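Long-range contacts in nitrilotriacetate monooxygenase (Burkholderia pseudomallei, PDB 3SDO), which probably catalyses the flavin-dependent (FMN) oxidation of an organic substrate by molecular oxygen, as a monooxygenase of the NtaA/SnaA/DszA family: residues A[164-169]-A[440-445]; A[269-274]-A[389-394]; A[307-312]-A[329-334]; A[317-322]-A[350-355]. All blocks are in the same frame, centred on the assembly; numbering follows the deposited sequence.

In the fold
The four contacts sample the fold from its barrel core to its edges. Interaction 2 joins neighbouring parallel strands of the TIM-barrel-like sheet, about 11 Å from the centre of the chain; there the side chain of Val269 lies about 11 Å from that of Ser221, a predicted FMN-binding residue. The other three are remote from the predicted flavin site. Interaction 1 holds the last modelled residues against the end of helix 150-165, and interactions 3 and 4 lie on the opposite side of the chain's centre, their centres 55 and 61 Å from its own. These two alternate along the chain, with centres 18 Å apart, and both bind the long connection between helices 297-307 and 334-346.

Interaction 1: residues A[164-169]-A[440-445]; sequences LWDSWD and KESRYA
Asp166 meets Arg443 through a single carboxylate oxygen that takes two N-H groups of the same residue. Asp166 OD2 lies 2.8 Å from Arg443 N in a nearly straight bond, the backbone donor standing well above the carboxylate plane. From the other face of that plane comes the salt bridge, Arg443 NE to Asp166 OD2 at 2.9 Å; this donor approaches on the anti side, and the oxygen lies in the guanidinium plane. Arg443 CG sits between the backbone N and the carbonyl carbon (chi1 68°), and the chain bends again at chi3, which turns NE toward Asp166 OD2. A water 2.7 Å from Asp166 OD2 donates to it and also to Glu441 O.

The backbone that donates belongs to a type I beta turn from Ser442 to Ala445, reinforced by an ST turn in which Ser442 OG accepts from Tyr444 N at 3.0 Å. It packs against the residues that follow the C-terminal end of helix 150-165. The Tyr444 ring presents its edge to Asp166 O, with CE2 3.3 Å from that oxygen, while Arg443 CG lies over the centre of one ring face. A second water, accepting from Ser442 OG, donates to Asp166 O and Asp169 OD1.

Further out, Arg208 and Gln213 hold Asp166 OD1, so both carboxylate oxygens are engaged. His189 bonds Asp169 OD1 and also stacks on the Tyr444 ring.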
loop_
_atom_site.group_PDB
_atom_site.type_symbol
_atom_site.label_atom_id
_atom_site.label_comp_id
_atom_site.label_asym_id
_atom_site.label_seq_id
_atom_site.Cartn_x
_atom_site.Cartn_y
_atom_site.Cartn_z
ATOM N N LEU A 164 3.051 -5.155 -18.518
ATOM C CA LEU A 164 2.209 -6.053 -17.690
ATOM C C LEU A 164 0.773 -5.572 -17.595
ATOM O O LEU A 164 -0.172 -6.381 -17.592
ATOM C CB LEU A 164 2.787 -6.211 -16.282
ATOM C CG LEU A 164 4.090 -6.996 -16.182
ATOM C CD1 LEU A 164 4.699 -6.798 -14.802
ATOM C CD2 LEU A 164 3.874 -8.485 -16.451
ATOM N N TRP A 165 0.603 -4.258 -17.533
ATOM C CA TRP A 165 -0.739 -3.669 -17.472
ATOM C C TRP A 165 -1.545 -3.896 -18.749
ATOM O O TRP A 165 -2.747 -3.700 -18.741
ATOM C CB TRP A 165 -0.693 -2.164 -17.162
ATOM C CG TRP A 165 -0.391 -1.837 -15.727
ATOM C CD1 TRP A 165 -0.612 -2.640 -14.623
ATOM C CD2 TRP A 165 0.176 -0.610 -15.221
ATOM N NE1 TRP A 165 -0.205 -1.980 -13.478
ATOM C CE2 TRP A 165 0.279 -0.742 -13.817
ATOM C CE3 TRP A 165 0.618 0.574 -15.818
ATOM C CZ2 TRP A 165 0.792 0.272 -13.010
ATOM C CZ3 TRP A 165 1.137 1.591 -15.008
ATOM C CH2 TRP A 165 1.212 1.441 -13.628
ATOM N N ASP A 166 -0.900 -4.278 -19.847
ATOM C CA ASP A 166 -1.645 -4.613 -21.058
ATOM C C ASP A 166 -1.828 -6.125 -21.249
ATOM O O ASP A 166 -2.174 -6.567 -22.341
ATOM C CB ASP A 166 -0.987 -3.943 -22.281
ATOM C CG ASP A 166 -1.272 -2.431 -22.351
ATOM O OD1 ASP A 166 -2.085 -1.931 -21.532
ATOM O OD2 ASP A 166 -0.717 -1.738 -23.246
ATOM N N SER A 167 -1.662 -6.902 -20.172
ATOM C CA SER A 167 -1.801 -8.364 -20.235
ATOM C C SER A 167 -3.180 -8.779 -20.722
ATOM O O SER A 167 -3.303 -9.670 -21.579
ATOM C CB SER A 167 -1.559 -9.005 -18.871
ATOM O OG SER A 167 -0.229 -8.832 -18.435
ATOM N N TRP A 168 -4.192 -8.111 -20.179
ATOM C CA TRP A 168 -5.603 -8.480 -20.370
ATOM C C TRP A 168 -6.358 -7.459 -21.205
ATOM O O TRP A 168 -6.611 -6.357 -20.736
ATOM C CB TRP A 168 -6.283 -8.580 -19.004
ATOM C CG TRP A 168 -5.882 -9.809 -18.228
ATOM C CD1 TRP A 168 -4.899 -9.907 -17.277
ATOM C CD2 TRP A 168 -6.469 -11.088 -18.330
ATOM N NE1 TRP A 168 -4.818 -11.189 -16.812
ATOM C CE2 TRP A 168 -5.779 -11.939 -17.440
ATOM C CE3 TRP A 168 -7.498 -11.617 -19.116
ATOM C CZ2 TRP A 168 -6.094 -13.274 -17.302
ATOM C CZ3 TRP A 168 -7.808 -12.940 -18.976
ATOM C CH2 TRP A 168 -7.105 -13.763 -18.083
ATOM N N ASP A 169 -6.746 -7.806 -22.433
ATOM C CA ASP A 169 -7.569 -6.879 -23.204
ATOM C C ASP A 169 -8.805 -6.509 -22.384
ATOM O O ASP A 169 -9.314 -7.315 -21.608
ATOM C CB ASP A 169 -8.064 -7.462 -24.532
ATOM C CG ASP A 169 -6.955 -7.746 -25.538
ATOM O OD1 ASP A 169 -5.767 -7.363 -25.343
ATOM O OD2 ASP A 169 -7.310 -8.360 -26.563
ATOM N N LYS A 440 -6.499 5.288 -21.661
ATOM C CA LYS A 440 -5.282 4.616 -22.100
ATOM C C LYS A 440 -5.609 3.279 -22.772
ATOM O O LYS A 440 -5.832 2.284 -22.088
ATOM C CB LYS A 440 -4.355 4.404 -20.908
ATOM C CG LYS A 440 -3.022 3.756 -21.251
ATOM C CD LYS A 440 -1.957 4.771 -21.565
ATOM C CE LYS A 440 -0.637 4.099 -21.962
ATOM N NZ LYS A 440 0.515 4.879 -21.430
ATOM N N GLU A 441 -5.638 3.257 -24.108
ATOM C CA GLU A 441 -5.867 2.010 -24.845
ATOM C C GLU A 441 -4.687 1.052 -24.682
ATOM O O GLU A 441 -3.528 1.488 -24.605
ATOM C CB GLU A 441 -6.074 2.237 -26.357
ATOM C CG GLU A 441 -7.352 2.968 -26.739
ATOM C CD GLU A 441 -8.623 2.162 -26.523
ATOM O OE1 GLU A 441 -8.570 0.913 -26.511
ATOM O OE2 GLU A 441 -9.701 2.787 -26.387
ATOM N N SER A 442 -4.989 -0.245 -24.656
ATOM C CA SER A 442 -3.963 -1.252 -24.663
ATOM C C SER A 442 -3.133 -1.118 -25.934
ATOM O O SER A 442 -3.671 -0.799 -27.009
ATOM C CB SER A 442 -4.563 -2.658 -24.586
ATOM O OG SER A 442 -3.588 -3.648 -24.861
ATOM N N ARG A 443 -1.836 -1.382 -25.813
ATOM C CA ARG A 443 -0.974 -1.525 -26.990
ATOM C C ARG A 443 -1.484 -2.591 -27.981
ATOM O O ARG A 443 -1.116 -2.570 -29.147
ATOM C CB ARG A 443 0.460 -1.868 -26.571
ATOM C CG ARG A 443 0.585 -3.281 -25.951
ATOM C CD ARG A 443 1.862 -3.465 -25.176
ATOM N NE ARG A 443 2.001 -2.426 -24.163
ATOM C CZ ARG A 443 3.158 -2.038 -23.632
ATOM N NH1 ARG A 443 4.285 -2.610 -23.990
ATOM N NH2 ARG A 443 3.177 -1.072 -22.735
ATOM N N TYR A 444 -2.324 -3.516 -27.525
ATOM C CA TYR A 444 -2.853 -4.560 -28.407
ATOM C C TYR A 444 -4.285 -4.287 -28.913
ATOM O O TYR A 444 -4.869 -5.148 -29.559
ATOM C CB TYR A 444 -2.822 -5.935 -27.713
ATOM C CG TYR A 444 -1.511 -6.319 -27.044
ATOM C CD1 TYR A 444 -0.394 -6.754 -27.790
ATOM C CD2 TYR A 444 -1.400 -6.294 -25.656
ATOM C CE1 TYR A 444 0.806 -7.124 -27.137
ATOM C CE2 TYR A 444 -0.227 -6.642 -25.012
ATOM C CZ TYR A 444 0.868 -7.058 -25.741
ATOM O OH TYR A 444 1.996 -7.396 -25.033
ATOM N N ALA A 445 -4.848 -3.109 -28.632
ATOM C CA ALA A 445 -6.250 -2.803 -28.999
ATOM C C ALA A 445 -6.526 -2.974 -30.497
ATOM O O ALA A 445 -5.690 -2.609 -31.329
ATOM C CB ALA A 445 -6.609 -1.398 -28.572
HETATM O O HOH W 1 -4.423 -5.826 -23.710
HETATM O O HOH W 2 -1.076 0.897 -23.486
#

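Interaction 2: residues A[269-274]-A[389-394]; sequences VFPGIG and GAADGF
Neighbouring parallel strands of the TIM-barrel-like sheet, 268-277 and 393-396, are joined here, and Val269 meets Asp392 just where the second strand is entered. Asp392 N donates to Val269 O at 2.8 Å, almost in line with the carbonyl bond. The same aspartate turns its side chain back on the valine: with CG anti to its own carbonyl carbon (chi1 -64°), Asp392 OD2 accepts from Val269 N at 3.0 Å on the anti side of the carboxylate. One residue thus serves both the N-H and the C=O of Val269.

Further along, the backbones draw close. Phe270 CA makes a C-H...O contact with Gly393 O at 3.4 Å, and the Phe270 ring lies directly against the glycine, CD1 being 3.4 Å from Gly393 CA. Pro271, which has no N-H to offer, sets its CD 3.2 Å from Gly393 O and a tight 3.5 Å from Ala391 CB. Beyond it, Ile273 CD1 touches Phe394 CD1 at 3.6 Å, the two side chains crossing obliquely, and backbone bonds from Pro271 and Ile273 to Met395 continue the pairing.

Helix 375-387 covers the Pro271, Ile273 and Phe394 side chains through Met382 and Trp385. On the polar side, Tyr250 bonds Asp392 OD1 and Lys254 makes a salt bridge to OD2. The nearby lysine charge and these N-H and hydroxyl donors would be expected to keep Asp392 ionised beside the apolar packing of Pro271, Ile273 and Phe394.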
loop_
_atom_site.group_PDB
_atom_site.type_symbol
_atom_site.label_atom_id
_atom_site.label_comp_id
_atom_site.label_asym_id
_atom_site.label_seq_id
_atom_site.Cartn_x
_atom_site.Cartn_y
_atom_site.Cartn_z
ATOM N N VAL A 269 2.037 19.707 -16.611
ATOM C CA VAL A 269 3.101 20.218 -15.738
ATOM C C VAL A 269 2.490 20.941 -14.543
ATOM O O VAL A 269 1.755 21.921 -14.714
ATOM C CB VAL A 269 4.054 21.135 -16.500
ATOM C CG1 VAL A 269 5.055 21.786 -15.559
ATOM C CG2 VAL A 269 4.784 20.362 -17.629
ATOM N N PHE A 270 2.817 20.454 -13.343
ATOM C CA PHE A 270 2.227 20.902 -12.078
ATOM C C PHE A 270 3.305 21.339 -11.071
ATOM O O PHE A 270 3.789 20.534 -10.272
ATOM C CB PHE A 270 1.400 19.754 -11.478
ATOM C CG PHE A 270 0.218 19.323 -12.335
ATOM C CD1 PHE A 270 -0.459 20.223 -13.169
ATOM C CD2 PHE A 270 -0.234 18.030 -12.290
ATOM C CE1 PHE A 270 -1.565 19.803 -13.926
ATOM C CE2 PHE A 270 -1.337 17.621 -13.008
ATOM C CZ PHE A 270 -1.998 18.477 -13.825
ATOM N N PRO A 271 3.712 22.610 -11.106
ATOM C CA PRO A 271 4.692 23.000 -10.100
ATOM C C PRO A 271 4.075 23.011 -8.719
ATOM O O PRO A 271 2.878 23.234 -8.588
ATOM C CB PRO A 271 5.111 24.410 -10.505
ATOM C CG PRO A 271 4.249 24.814 -11.578
ATOM C CD PRO A 271 3.343 23.713 -11.992
ATOM N N GLY A 272 4.905 22.737 -7.723
ATOM C CA GLY A 272 4.534 22.768 -6.328
ATOM C C GLY A 272 4.541 24.161 -5.765
ATOM O O GLY A 272 5.465 24.935 -6.036
ATOM N N ILE A 273 3.488 24.498 -5.024
ATOM C CA ILE A 273 3.367 25.791 -4.397
ATOM C C ILE A 273 2.717 25.579 -3.054
ATOM O O ILE A 273 2.018 24.563 -2.849
ATOM C CB ILE A 273 2.518 26.798 -5.221
ATOM C CG1 ILE A 273 1.106 26.261 -5.489
ATOM C CG2 ILE A 273 3.201 27.091 -6.535
ATOM C CD1 ILE A 273 0.138 27.315 -6.092
ATOM N N GLY A 274 2.979 26.525 -2.153
ATOM C CA GLY A 274 2.476 26.508 -0.783
ATOM C C GLY A 274 1.908 27.851 -0.367
ATOM O O GLY A 274 2.500 28.552 0.447
ATOM N N GLY A 389 2.710 30.258 -19.177
ATOM C CA GLY A 389 3.371 28.996 -19.544
ATOM C C GLY A 389 4.328 28.416 -18.519
ATOM O O GLY A 389 5.347 27.838 -18.885
ATOM N N ALA A 390 4.021 28.560 -17.234
ATOM C CA ALA A 390 4.817 27.907 -16.189
ATOM C C ALA A 390 4.073 26.737 -15.558
ATOM O O ALA A 390 4.672 25.965 -14.803
ATOM C CB ALA A 390 5.206 28.891 -15.110
ATOM N N ALA A 391 2.785 26.597 -15.859
ATOM C CA ALA A 391 1.956 25.591 -15.178
ATOM C C ALA A 391 0.696 25.268 -15.985
ATOM O O ALA A 391 0.169 26.128 -16.662
ATOM C CB ALA A 391 1.591 26.087 -13.790
ATOM N N ASP A 392 0.269 24.009 -15.943
ATOM C CA ASP A 392 -1.053 23.569 -16.412
ATOM C C ASP A 392 -1.991 23.374 -15.216
ATOM O O ASP A 392 -3.191 23.113 -15.363
ATOM C CB ASP A 392 -0.951 22.228 -17.146
ATOM C CG ASP A 392 -0.121 22.315 -18.415
ATOM O OD1 ASP A 392 -0.266 23.316 -19.120
ATOM O OD2 ASP A 392 0.683 21.382 -18.692
ATOM N N GLY A 393 -1.403 23.439 -14.034
ATOM C CA GLY A 393 -2.065 23.157 -12.779
ATOM C C GLY A 393 -1.020 23.247 -11.695
ATOM O O GLY A 393 0.137 23.576 -11.989
ATOM N N PHE A 394 -1.413 22.984 -10.448
ATOM C CA PHE A 394 -0.489 23.080 -9.331
ATOM C C PHE A 394 -0.581 21.898 -8.378
ATOM O O PHE A 394 -1.655 21.368 -8.141
ATOM C CB PHE A 394 -0.742 24.352 -8.536
ATOM C CG PHE A 394 -0.558 25.595 -9.330
ATOM C CD1 PHE A 394 0.696 26.136 -9.493
ATOM C CD2 PHE A 394 -1.645 26.222 -9.927
ATOM C CE1 PHE A 394 0.880 27.301 -10.262
ATOM C CE2 PHE A 394 -1.469 27.362 -10.691
ATOM C CZ PHE A 394 -0.192 27.908 -10.839
#

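Interaction 3: residues A[307-312]-A[329-334]; sequences FFQQHD and GSDGFQ
Phe307 directs its ring edge at the face of Phe333, a T-shaped pair with centroids 5.4 Å apart and planes at 86°. The CD1 corner leads, 3.7 Å from Phe333 CG, with CE1 over the face but displaced toward the rim. Beside this stack, Ser330 OG donates to Phe307 O at 2.8 Å; the serine oxygen stands anti to its backbone N (chi1 177°). Val358 and Arg362 of helix 351-363 and Thr337 of helix 334-346 pack against Phe307, making this the close-fitting side. Gly329 O is buried there too, 3.6 Å from Phe308 CA, with no polar partner in the model.

The contact ties together the two ends of the long connection between helices 297-307 and 334-346: Phe308 to His311 form a type I' beta turn just past the first helix, and Phe333 is the N-cap residue of the second.

Toward solvent the joins weaken. The extended Gln309 side chain lies across Gly329 and Ser330, its OE1 3.4 Å from Gly329 CA, and NE2 reaches Asp331 OD1 in a weak 3.3 Å bond. A water accepts from both Gln309 N and Asp331 N and donates to Asp331 OD2, spanning the two ends of the connection.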
loop_
_atom_site.group_PDB
_atom_site.type_symbol
_atom_site.label_atom_id
_atom_site.label_comp_id
_atom_site.label_asym_id
_atom_site.label_seq_id
_atom_site.Cartn_x
_atom_site.Cartn_y
_atom_site.Cartn_z
ATOM N N PHE A 307 26.484 25.264 8.682
ATOM C CA PHE A 307 27.221 25.899 7.609
ATOM C C PHE A 307 28.535 26.508 8.068
ATOM O O PHE A 307 29.376 26.836 7.237
ATOM C CB PHE A 307 26.339 26.940 6.927
ATOM C CG PHE A 307 25.133 26.340 6.225
ATOM C CD1 PHE A 307 25.297 25.424 5.202
ATOM C CD2 PHE A 307 23.846 26.686 6.600
ATOM C CE1 PHE A 307 24.193 24.861 4.558
ATOM C CE2 PHE A 307 22.730 26.120 5.962
ATOM C CZ PHE A 307 22.910 25.212 4.937
ATOM N N PHE A 308 28.711 26.662 9.377
ATOM C CA PHE A 308 29.894 27.312 9.931
ATOM C C PHE A 308 30.705 26.380 10.842
ATOM O O PHE A 308 31.156 26.784 11.915
ATOM C CB PHE A 308 29.472 28.567 10.702
ATOM C CG PHE A 308 28.984 29.682 9.831
ATOM C CD1 PHE A 308 29.876 30.609 9.315
ATOM C CD2 PHE A 308 27.640 29.819 9.544
ATOM C CE1 PHE A 308 29.439 31.655 8.522
ATOM C CE2 PHE A 308 27.179 30.860 8.770
ATOM C CZ PHE A 308 28.082 31.786 8.256
ATOM N N GLN A 309 30.901 25.140 10.406
ATOM C CA GLN A 309 31.714 24.166 11.134
ATOM C C GLN A 309 31.290 24.017 12.609
ATOM O O GLN A 309 32.134 23.958 13.511
ATOM C CB GLN A 309 33.206 24.529 11.022
ATOM C CG GLN A 309 33.708 24.613 9.574
ATOM C CD GLN A 309 35.215 24.780 9.453
ATOM O OE1 GLN A 309 35.786 25.775 9.903
ATOM N NE2 GLN A 309 35.858 23.833 8.769
ATOM N N GLN A 310 29.976 23.940 12.825
ATOM C CA GLN A 310 29.365 23.765 14.151
ATOM C C GLN A 310 29.639 24.882 15.151
ATOM O O GLN A 310 29.657 24.658 16.361
ATOM C CB GLN A 310 29.725 22.421 14.772
ATOM C CG GLN A 310 29.183 21.248 13.947
ATOM C CD GLN A 310 30.275 20.467 13.289
ATOM O OE1 GLN A 310 30.851 20.901 12.281
ATOM N NE2 GLN A 310 30.579 19.295 13.850
ATOM N N HIS A 311 29.769 26.092 14.642
ATOM C CA HIS A 311 29.867 27.259 15.496
ATOM C C HIS A 311 28.635 27.354 16.400
ATOM O O HIS A 311 27.518 27.098 15.961
ATOM C CB HIS A 311 30.017 28.526 14.652
ATOM C CG HIS A 311 30.309 29.747 15.455
ATOM N ND1 HIS A 311 31.563 30.031 15.949
ATOM C CD2 HIS A 311 29.509 30.773 15.836
ATOM C CE1 HIS A 311 31.520 31.174 16.616
ATOM N NE2 HIS A 311 30.287 31.649 16.551
ATOM N N ASP A 312 28.863 27.721 17.659
ATOM C CA ASP A 312 27.802 27.800 18.653
ATOM C C ASP A 312 27.224 29.211 18.671
ATOM O O ASP A 312 27.718 30.107 19.369
ATOM C CB ASP A 312 28.311 27.385 20.041
ATOM C CG ASP A 312 27.285 27.610 21.130
ATOM O OD1 ASP A 312 26.079 27.669 20.797
ATOM O OD2 ASP A 312 27.693 27.771 22.312
ATOM N N GLY A 329 35.485 29.280 9.084
ATOM C CA GLY A 329 35.417 28.493 7.857
ATOM C C GLY A 329 34.078 27.777 7.691
ATOM O O GLY A 329 33.132 28.026 8.437
ATOM N N SER A 330 34.021 26.879 6.704
ATOM C CA SER A 330 32.837 26.079 6.401
ATOM C C SER A 330 33.276 24.705 5.846
ATOM O O SER A 330 34.365 24.571 5.260
ATOM C CB SER A 330 31.959 26.830 5.394
ATOM O OG SER A 330 30.820 26.069 5.016
ATOM N N ASP A 331 32.442 23.690 6.053
ATOM C CA ASP A 331 32.711 22.346 5.545
ATOM C C ASP A 331 32.203 22.208 4.100
ATOM O O ASP A 331 31.253 21.468 3.834
ATOM C CB ASP A 331 32.056 21.288 6.451
ATOM C CG ASP A 331 32.631 21.287 7.872
ATOM O OD1 ASP A 331 33.870 21.269 8.005
ATOM O OD2 ASP A 331 31.855 21.303 8.852
ATOM N N GLY A 332 32.834 22.927 3.171
ATOM C CA GLY A 332 32.446 22.885 1.757
ATOM C C GLY A 332 31.201 23.685 1.393
ATOM O O GLY A 332 30.733 23.618 0.256
ATOM N N PHE A 333 30.654 24.444 2.345
ATOM C CA PHE A 333 29.493 25.281 2.067
ATOM C C PHE A 333 29.878 26.759 1.989
ATOM O O PHE A 333 29.055 27.619 2.268
ATOM C CB PHE A 333 28.409 25.096 3.135
ATOM C CG PHE A 333 28.024 23.663 3.380
ATOM C CD1 PHE A 333 27.256 22.972 2.454
ATOM C CD2 PHE A 333 28.397 23.023 4.555
ATOM C CE1 PHE A 333 26.886 21.645 2.675
ATOM C CE2 PHE A 333 28.029 21.693 4.790
ATOM C CZ PHE A 333 27.275 21.008 3.841
ATOM N N GLN A 334 31.114 27.056 1.600
ATOM C CA GLN A 334 31.592 28.445 1.603
ATOM C C GLN A 334 30.728 29.389 0.772
ATOM O O GLN A 334 30.584 30.554 1.139
ATOM C CB GLN A 334 33.042 28.562 1.150
ATOM C CG GLN A 334 34.052 27.982 2.126
ATOM C CD GLN A 334 34.242 26.490 1.962
ATOM O OE1 GLN A 334 33.587 25.845 1.123
ATOM N NE2 GLN A 334 35.148 25.928 2.749
HETATM O O HOH W 3 30.250 23.662 8.058
#

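Interaction 4: residues A[317-322]-A[350-355]; sequences PLDGPF and TLREVA
Arg352 and Asp319 form a two-bond salt bridge, NE to OD1 and NH2 to OD2, each pair 2.9 Å apart. Both bonds are nearly straight. The carboxylate oxygens are met on their syn sides and lie in the guanidinium plane, though the two flat groups are turned 26° apart. The arginine chain leaves with CG anti to the backbone N (chi1 -167°) and bends at chi3, and one guanidinium face is overlaid near its rim by Leu318 CB. Water bridges the same carboxylate to the helix start, donating to Asp319 OD1 and lying 2.6 Å from Thr350 OG1.

Two main-chain bonds run alongside: Arg352 N to Leu318 O at 2.8 Å, and Leu351 N to Gly320 O at 3.0 Å. The carbonyls come from the type I beta turn of Pro317 to Gly320, and they take up N-H groups in the first turn of helix 351-363, which have no acceptor earlier in that helix. The helix start also carries a capping box: Thr350 OG1 accepts from Glu353 N at 3.2 Å, and Glu353 OE1 accepts from Thr350 N.

Next to these polar bonds the contact is hydrocarbon. The Phe322 side chain crosses Val354 at about a right angle, CE1 lying 3.6 Å from Val354 CG1, and Phe322 CD1 touches Leu351 CD1 at 3.8 Å. Ile340 and Ala344 of helix 334-346 pack against both Phe322 and Val354, while Pro297 reaches Leu318 and Arg352.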
loop_
_atom_site.group_PDB
_atom_site.type_symbol
_atom_site.label_atom_id
_atom_site.label_comp_id
_atom_site.label_asym_id
_atom_site.label_seq_id
_atom_site.Cartn_x
_atom_site.Cartn_y
_atom_site.Cartn_z
ATOM N N PRO A 317 23.271 37.389 21.395
ATOM C CA PRO A 317 21.880 37.847 21.543
ATOM C C PRO A 317 21.096 37.680 20.235
ATOM O O PRO A 317 21.561 38.103 19.186
ATOM C CB PRO A 317 22.027 39.318 21.906
ATOM C CG PRO A 317 23.376 39.695 21.424
ATOM C CD PRO A 317 24.231 38.490 21.563
ATOM N N LEU A 318 19.919 37.062 20.316
ATOM C CA LEU A 318 19.102 36.781 19.129
ATOM C C LEU A 318 18.736 38.032 18.359
ATOM O O LEU A 318 18.767 38.046 17.132
ATOM C CB LEU A 318 17.827 36.010 19.511
ATOM C CG LEU A 318 18.023 34.499 19.648
ATOM C CD1 LEU A 318 16.828 33.819 20.297
ATOM C CD2 LEU A 318 18.297 33.904 18.255
ATOM N N ASP A 319 18.418 39.095 19.090
ATOM C CA ASP A 319 17.921 40.316 18.482
ATOM C C ASP A 319 19.022 41.363 18.373
ATOM O O ASP A 319 18.751 42.509 18.042
ATOM C CB ASP A 319 16.686 40.808 19.245
ATOM C CG ASP A 319 15.539 39.813 19.162
ATOM O OD1 ASP A 319 15.165 39.447 18.026
ATOM O OD2 ASP A 319 15.025 39.362 20.215
ATOM N N GLY A 320 20.271 40.963 18.619
ATOM C CA GLY A 320 21.409 41.802 18.282
ATOM C C GLY A 320 21.790 41.607 16.821
ATOM O O GLY A 320 21.256 40.725 16.161
ATOM N N PRO A 321 22.729 42.427 16.311
ATOM C CA PRO A 321 23.201 42.269 14.936
ATOM C C PRO A 321 23.754 40.874 14.684
ATOM O O PRO A 321 24.221 40.224 15.610
ATOM C CB PRO A 321 24.316 43.318 14.813
ATOM C CG PRO A 321 24.732 43.630 16.231
ATOM C CD PRO A 321 23.438 43.517 17.013
ATOM N N PHE A 322 23.675 40.402 13.445
ATOM C CA PHE A 322 24.312 39.138 13.093
ATOM C C PHE A 322 25.789 39.348 13.330
ATOM O O PHE A 322 26.332 40.372 12.884
ATOM C CB PHE A 322 24.072 38.787 11.636
ATOM C CG PHE A 322 24.683 37.484 11.220
ATOM C CD1 PHE A 322 24.069 36.292 11.535
ATOM C CD2 PHE A 322 25.867 37.451 10.499
ATOM C CE1 PHE A 322 24.623 35.080 11.163
ATOM C CE2 PHE A 322 26.434 36.237 10.113
ATOM C CZ PHE A 322 25.804 35.047 10.439
ATOM N N THR A 350 19.271 41.092 12.172
ATOM C CA THR A 350 19.649 40.536 13.458
ATOM C C THR A 350 19.992 39.057 13.257
ATOM O O THR A 350 19.724 38.491 12.193
ATOM C CB THR A 350 18.495 40.678 14.460
ATOM O OG1 THR A 350 17.354 39.937 13.988
ATOM C CG2 THR A 350 18.123 42.165 14.645
ATOM N N LEU A 351 20.564 38.431 14.286
ATOM C CA LEU A 351 20.872 37.010 14.249
ATOM C C LEU A 351 19.598 36.190 14.060
ATOM O O LEU A 351 19.605 35.215 13.318
ATOM C CB LEU A 351 21.568 36.565 15.528
ATOM C CG LEU A 351 21.757 35.055 15.698
ATOM C CD1 LEU A 351 22.456 34.429 14.482
ATOM C CD2 LEU A 351 22.515 34.736 17.010
ATOM N N ARG A 352 18.526 36.579 14.747
ATOM C CA ARG A 352 17.238 35.887 14.629
ATOM C C ARG A 352 16.746 35.961 13.187
ATOM O O ARG A 352 16.365 34.955 12.622
ATOM C CB ARG A 352 16.185 36.481 15.577
ATOM C CG ARG A 352 14.936 35.606 15.715
ATOM C CD ARG A 352 13.758 36.355 16.317
ATOM N NE ARG A 352 14.030 36.792 17.691
ATOM C CZ ARG A 352 13.796 36.085 18.794
ATOM N NH1 ARG A 352 13.280 34.863 18.742
ATOM N NH2 ARG A 352 14.095 36.611 19.978
ATOM N N GLU A 353 16.799 37.148 12.585
ATOM C CA GLU A 353 16.302 37.343 11.208
ATOM C C GLU A 353 17.153 36.545 10.224
ATOM O O GLU A 353 16.626 35.930 9.318
ATOM C CB GLU A 353 16.293 38.832 10.819
ATOM C CG GLU A 353 15.214 39.629 11.525
ATOM C CD GLU A 353 15.373 41.147 11.362
ATOM O OE1 GLU A 353 16.516 41.639 11.200
ATOM O OE2 GLU A 353 14.343 41.855 11.429
ATOM N N VAL A 354 18.473 36.531 10.425
ATOM C CA VAL A 354 19.330 35.703 9.570
ATOM C C VAL A 354 18.996 34.229 9.726
ATOM O O VAL A 354 18.844 33.537 8.721
ATOM C CB VAL A 354 20.831 35.891 9.832
ATOM C CG1 VAL A 354 21.615 34.795 9.126
ATOM C CG2 VAL A 354 21.278 37.270 9.371
ATOM N N ALA A 355 18.862 33.752 10.964
ATOM C CA ALA A 355 18.657 32.315 11.222
ATOM C C ALA A 355 17.372 31.828 10.564
ATOM O O ALA A 355 17.330 30.713 10.021
ATOM C CB ALA A 355 18.607 32.014 12.728
HETATM O O HOH W 4 15.211 40.140 15.467
#